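Side-chain contacts in putative short-chain dehydrogenase/reductase (Burkholderia xenovorans, PDB 5IZ4), which binds ADP at the nucleotide site of a Rossmann fold and probably works as an NAD(P)-dependent oxidoreductase, perhaps a 3-oxoacyl-[acyl-carrier-protein] reductase: residues 17-22 against 28-33; 37-42 against 95-100. All coordinates share one frame; numbering follows the deposited sequence.

Contact 1 (17-22 against 28-33); sequences CVITGS and AATALR. With ADP (adenosine-5'-diphosphate), chain B.
Ile-19 and Ser-22 pack against Ala-31 and Ala-28 in a buried strand-helix contact of the first beta-alpha-beta unit, the one that carries the dinucleotide-binding turn of a Rossmann fold. CD1 of Ile-19 does the apolar work, ending 3.8 Å from CA of Ala-31 and 4.0 Å from its CB. In the isoleucine a chi1 of -54° puts CG1 beside the backbone N, and a chi2 of 99°, off the staggered positions, brings CD1 to the helix. Ser-22 comes to the same methyl from the turn, its OG 3.5 Å from CB of Ala-31. That hydroxyl is buried with no polar partner in the model, which probably carries some energetic cost. Nearer the helix start, the carbonyl O of Ser-22 takes a CA-H...O contact from Ala-28 CA at 3.3 Å, bent to 122° at the hydrogen. Between strand and helix, Gly-21 brings CA to 3.6 Å from O4' of ADP, and its positive phi suits glycine. Around this contact, strand 16-20 runs between strands 40-45 and 97-100, while Val-57 and Cys-61 of helix 51-63 pack on Ala-31 and Ala-242 of helix 238-250 meets Thr-30.

Contact 2 (37-42 against 95-100); sequences AGWSVA and IDALIN
Trp-39 reaches past the beginning of strand 16-20 to meet Asp-96 and Ala-97 with the far end of its six-membered ring. CZ3 lies 3.6 Å from CB of Asp-96 and 3.8 Å from CB of Ala-97, so one ring carbon bears on both residues. CH2 stands 3.9 Å from CB of Asp-96. Both methylene and methyl come at the indole obliquely. The carboxylate of Asp-96 is turned steeply to the ring, the two planes 77° apart. This is hydrophobic packing at the starts of strands 40-45 and 97-100, flanking strand 16-20 and away from the ADP site.

The tryptophan's first torsion puts CG beside its own backbone N (chi1 -71°), and from there the bicycle extends across to the other segment. At its edge, and in its plane, lies the carbonyl O of Ala-37. Gly-38, with a phi of 92°, ends helix 25-36 in a Schellman motif and turns the chain into Trp-39. Phe-34 and Trp-246, the latter from helix 238-250, each make an edge-to-face contact with the indole.

On the opposite segment, Asp-96 directs its acid group elsewhere: OD1 forms a salt bridge with NE of Arg-94 and accepts a hydrogen bond from the backbone N of Val-16. The bond to Val-16 ties the residue just ahead of strand 97-100 to strand 16-20, while Arg-94 holds the carboxylate from within its own stretch of chain; together they probably help to fix the CB on which the indole rests.

The contact therefore divides the aspartate by chemistry. Its methylene joins the methyl of Ala-97 in an apolar patch for the aromatic ring, while the buried negative charge is balanced by arginine and a backbone N-H, which would be expected to favour the ionised carboxylate.

How the contacts relate
Both contacts are buried, and they share the sheet of the Rossmann fold, though contact 1 lies nearer the centre of the chain and alone includes a residue of the ADP pocket. Contact 1 joins a strand to the helix that follows it, through an isoleucine end, a serine hydroxyl and alanine methyls. Contact 2 joins the lead-in to strand 40-45 with the beginning of strand 97-100, two strands separated by 16-20, with a large aromatic side chain spanning the interval. Strand 16-20 connects the two: Cys-17 O probably hydrogen-bonds to Ala-42 N on one flank, and Val-18 O to Ile-99 N on the other. Cys-17 also packs its SG against CG1 of Ile-99, 3.5 Å away.

Contact 1 (17-22 against 28-33)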
# COMPACT_ATOMS: atom_id res chain seq x y z
N CYS A 17 -28.46 -5.64 13.18
CA CYS A 17 -27.26 -4.81 13.08
C CYS A 17 -27.09 -4.01 14.36
O CYS A 17 -28.04 -3.38 14.84
CB CYS A 17 -27.33 -3.87 11.88
SG CYS A 17 -25.80 -2.91 11.69
N VAL A 18 -25.88 -4.04 14.93
CA VAL A 18 -25.51 -3.24 16.10
C VAL A 18 -24.62 -2.10 15.63
O VAL A 18 -23.62 -2.32 14.93
CB VAL A 18 -24.78 -4.10 17.15
CG1 VAL A 18 -24.36 -3.24 18.35
CG2 VAL A 18 -25.67 -5.27 17.60
N ILE A 19 -24.97 -0.86 15.99
CA ILE A 19 -24.25 0.32 15.53
C ILE A 19 -23.81 1.12 16.76
O ILE A 19 -24.66 1.63 17.50
CB ILE A 19 -25.12 1.20 14.61
CG1 ILE A 19 -25.70 0.39 13.42
CG2 ILE A 19 -24.33 2.40 14.08
CD1 ILE A 19 -27.15 -0.07 13.63
N THR A 20 -22.50 1.24 16.98
CA THR A 20 -22.06 2.21 17.98
C THR A 20 -21.89 3.58 17.31
O THR A 20 -21.83 3.69 16.09
CB THR A 20 -20.75 1.81 18.66
OG1 THR A 20 -19.66 1.85 17.72
CG2 THR A 20 -20.85 0.43 19.30
N GLY A 21 -21.82 4.62 18.14
CA GLY A 21 -21.79 5.96 17.58
C GLY A 21 -23.04 6.28 16.79
O GLY A 21 -22.98 7.05 15.83
N SER A 22 -24.17 5.70 17.18
CA SER A 22 -25.37 5.74 16.35
C SER A 22 -26.22 6.98 16.56
O SER A 22 -27.23 7.14 15.86
CB SER A 22 -26.23 4.50 16.61
OG SER A 22 -27.22 4.38 15.60
N ALA A 28 -25.53 7.25 12.73
CA ALA A 28 -26.95 7.53 12.56
C ALA A 28 -27.41 7.17 11.15
O ALA A 28 -28.46 6.55 10.96
CB ALA A 28 -27.24 8.99 12.84
N ALA A 29 -26.64 7.58 10.15
CA ALA A 29 -26.99 7.26 8.77
C ALA A 29 -26.96 5.75 8.52
O ALA A 29 -27.74 5.24 7.72
CB ALA A 29 -26.03 7.97 7.81
N THR A 30 -26.05 5.04 9.19
CA THR A 30 -25.94 3.60 8.99
C THR A 30 -27.09 2.86 9.64
O THR A 30 -27.64 1.91 9.06
CB THR A 30 -24.59 3.10 9.51
OG1 THR A 30 -23.53 3.76 8.80
CG2 THR A 30 -24.45 1.59 9.30
N ALA A 31 -27.49 3.26 10.85
CA ALA A 31 -28.68 2.67 11.44
C ALA A 31 -29.87 2.81 10.50
O ALA A 31 -30.62 1.86 10.28
CB ALA A 31 -28.98 3.33 12.79
N LEU A 32 -30.04 4.00 9.91
CA LEU A 32 -31.16 4.23 9.01
C LEU A 32 -31.09 3.32 7.79
O LEU A 32 -32.10 2.73 7.37
CB LEU A 32 -31.21 5.69 8.59
CG LEU A 32 -32.42 6.11 7.75
CD1 LEU A 32 -33.72 5.72 8.43
CD2 LEU A 32 -32.39 7.60 7.46
N ARG A 33 -29.90 3.18 7.20
CA ARG A 33 -29.76 2.37 5.99
C ARG A 33 -30.08 0.91 6.27
O ARG A 33 -30.74 0.24 5.46
CB ARG A 33 -28.35 2.50 5.42
CG ARG A 33 -28.15 1.70 4.14
CD ARG A 33 -29.11 2.18 3.07
NE ARG A 33 -29.05 1.42 1.82
CZ ARG A 33 -29.75 0.31 1.59
NH1 ARG A 33 -30.53 -0.19 2.53
NH2 ARG A 33 -29.65 -0.30 0.42
PB ADP B . -18.84 10.83 12.31
O1B ADP B . -18.12 9.70 13.14
O2B ADP B . -20.31 10.55 11.89
O3B ADP B . -17.98 11.56 11.23
PA ADP B . -19.78 11.88 15.01
O1A ADP B . -18.92 12.59 16.19
O2A ADP B . -21.25 12.40 15.00
O3A ADP B . -18.92 12.02 13.68
O5' ADP B . -19.73 10.33 15.59
C5' ADP B . -19.03 9.99 16.80
C4' ADP B . -20.09 9.32 17.69
O4' ADP B . -19.44 8.49 18.73
C3' ADP B . -21.00 10.32 18.45
O3' ADP B . -22.30 9.83 18.60
C2' ADP B . -20.29 10.32 19.84
O2' ADP B . -21.26 10.75 20.79
C1' ADP B . -19.96 8.84 19.99
N9 ADP B . -18.95 8.62 21.04
C8 ADP B . -17.87 9.43 21.43
N7 ADP B . -17.21 8.88 22.42
C5 ADP B . -17.85 7.69 22.69
C6 ADP B . -17.61 6.69 23.62
N6 ADP B . -16.57 6.80 24.48
N1 ADP B . -18.41 5.62 23.65
C2 ADP B . -19.44 5.56 22.79
N3 ADP B . -19.75 6.46 21.88
C4 ADP B . -18.93 7.52 21.84

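Contact 2 (37-42 against 95-100)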
# COMPACT_ATOMS: atom_id res chain seq x y z
N ALA A 37 -33.32 -1.53 4.93
CA ALA A 37 -33.15 -2.87 4.39
C ALA A 37 -34.00 -3.91 5.11
O ALA A 37 -33.97 -5.09 4.72
CB ALA A 37 -31.67 -3.27 4.47
N GLY A 38 -34.75 -3.51 6.13
CA GLY A 38 -35.57 -4.45 6.87
C GLY A 38 -34.91 -5.05 8.09
O GLY A 38 -35.56 -5.83 8.80
N TRP A 39 -33.65 -4.71 8.36
CA TRP A 39 -32.97 -5.26 9.53
C TRP A 39 -33.47 -4.62 10.82
O TRP A 39 -33.94 -3.47 10.83
CB TRP A 39 -31.46 -5.06 9.44
CG TRP A 39 -30.77 -5.90 8.40
CD1 TRP A 39 -31.23 -6.22 7.15
CD2 TRP A 39 -29.49 -6.55 8.52
NE1 TRP A 39 -30.32 -7.01 6.49
CE2 TRP A 39 -29.24 -7.22 7.31
CE3 TRP A 39 -28.54 -6.61 9.54
CZ2 TRP A 39 -28.07 -7.97 7.09
CZ3 TRP A 39 -27.36 -7.34 9.32
CH2 TRP A 39 -27.15 -8.01 8.10
N SER A 40 -33.37 -5.37 11.91
CA SER A 40 -33.52 -4.80 13.23
C SER A 40 -32.22 -4.11 13.62
O SER A 40 -31.13 -4.62 13.32
CB SER A 40 -33.88 -5.88 14.25
OG SER A 40 -35.08 -6.55 13.88
N VAL A 41 -32.31 -2.95 14.26
CA VAL A 41 -31.13 -2.16 14.55
C VAL A 41 -31.03 -1.92 16.05
O VAL A 41 -32.02 -1.55 16.69
CB VAL A 41 -31.12 -0.84 13.76
CG1 VAL A 41 -30.97 -1.14 12.27
CG2 VAL A 41 -32.39 -0.03 14.00
N ALA A 42 -29.85 -2.19 16.60
CA ALA A 42 -29.52 -1.83 17.98
C ALA A 42 -28.74 -0.52 17.92
O ALA A 42 -27.60 -0.48 17.43
CB ALA A 42 -28.72 -2.94 18.65
N ILE A 95 -26.74 -11.47 16.35
CA ILE A 95 -26.06 -10.29 15.81
C ILE A 95 -25.51 -10.68 14.45
O ILE A 95 -24.70 -11.61 14.35
CB ILE A 95 -24.93 -9.77 16.72
CG1 ILE A 95 -25.48 -9.29 18.07
CG2 ILE A 95 -24.16 -8.64 16.00
CD1 ILE A 95 -24.39 -8.93 19.09
N ASP A 96 -25.94 -9.98 13.41
CA ASP A 96 -25.48 -10.29 12.06
C ASP A 96 -24.46 -9.30 11.53
O ASP A 96 -23.74 -9.62 10.57
CB ASP A 96 -26.68 -10.37 11.12
CG ASP A 96 -27.65 -11.47 11.51
OD1 ASP A 96 -28.48 -11.26 12.41
OD2 ASP A 96 -27.56 -12.56 10.91
N ALA A 97 -24.39 -8.11 12.11
CA ALA A 97 -23.40 -7.11 11.71
C ALA A 97 -23.15 -6.18 12.88
O ALA A 97 -24.08 -5.87 13.63
CB ALA A 97 -23.88 -6.31 10.49
N LEU A 98 -21.91 -5.73 13.02
CA LEU A 98 -21.52 -4.71 13.99
C LEU A 98 -20.82 -3.61 13.22
O LEU A 98 -19.86 -3.88 12.49
CB LEU A 98 -20.59 -5.29 15.06
CG LEU A 98 -19.86 -4.26 15.93
CD1 LEU A 98 -20.85 -3.51 16.82
CD2 LEU A 98 -18.79 -4.97 16.77
N ILE A 99 -21.31 -2.38 13.35
CA ILE A 99 -20.70 -1.22 12.70
C ILE A 99 -20.14 -0.33 13.80
O ILE A 99 -20.89 0.32 14.54
CB ILE A 99 -21.70 -0.46 11.82
CG1 ILE A 99 -22.68 -1.41 11.11
CG2 ILE A 99 -20.96 0.40 10.80
CD1 ILE A 99 -22.04 -2.31 10.04
N ASN A 100 -18.81 -0.28 13.91
CA ASN A 100 -18.13 0.47 14.97
C ASN A 100 -17.94 1.91 14.51
O ASN A 100 -16.94 2.26 13.89
CB ASN A 100 -16.79 -0.17 15.30
CG ASN A 100 -16.94 -1.48 16.05
OD1 ASN A 100 -17.53 -1.53 17.12
ND2 ASN A 100 -16.42 -2.57 15.47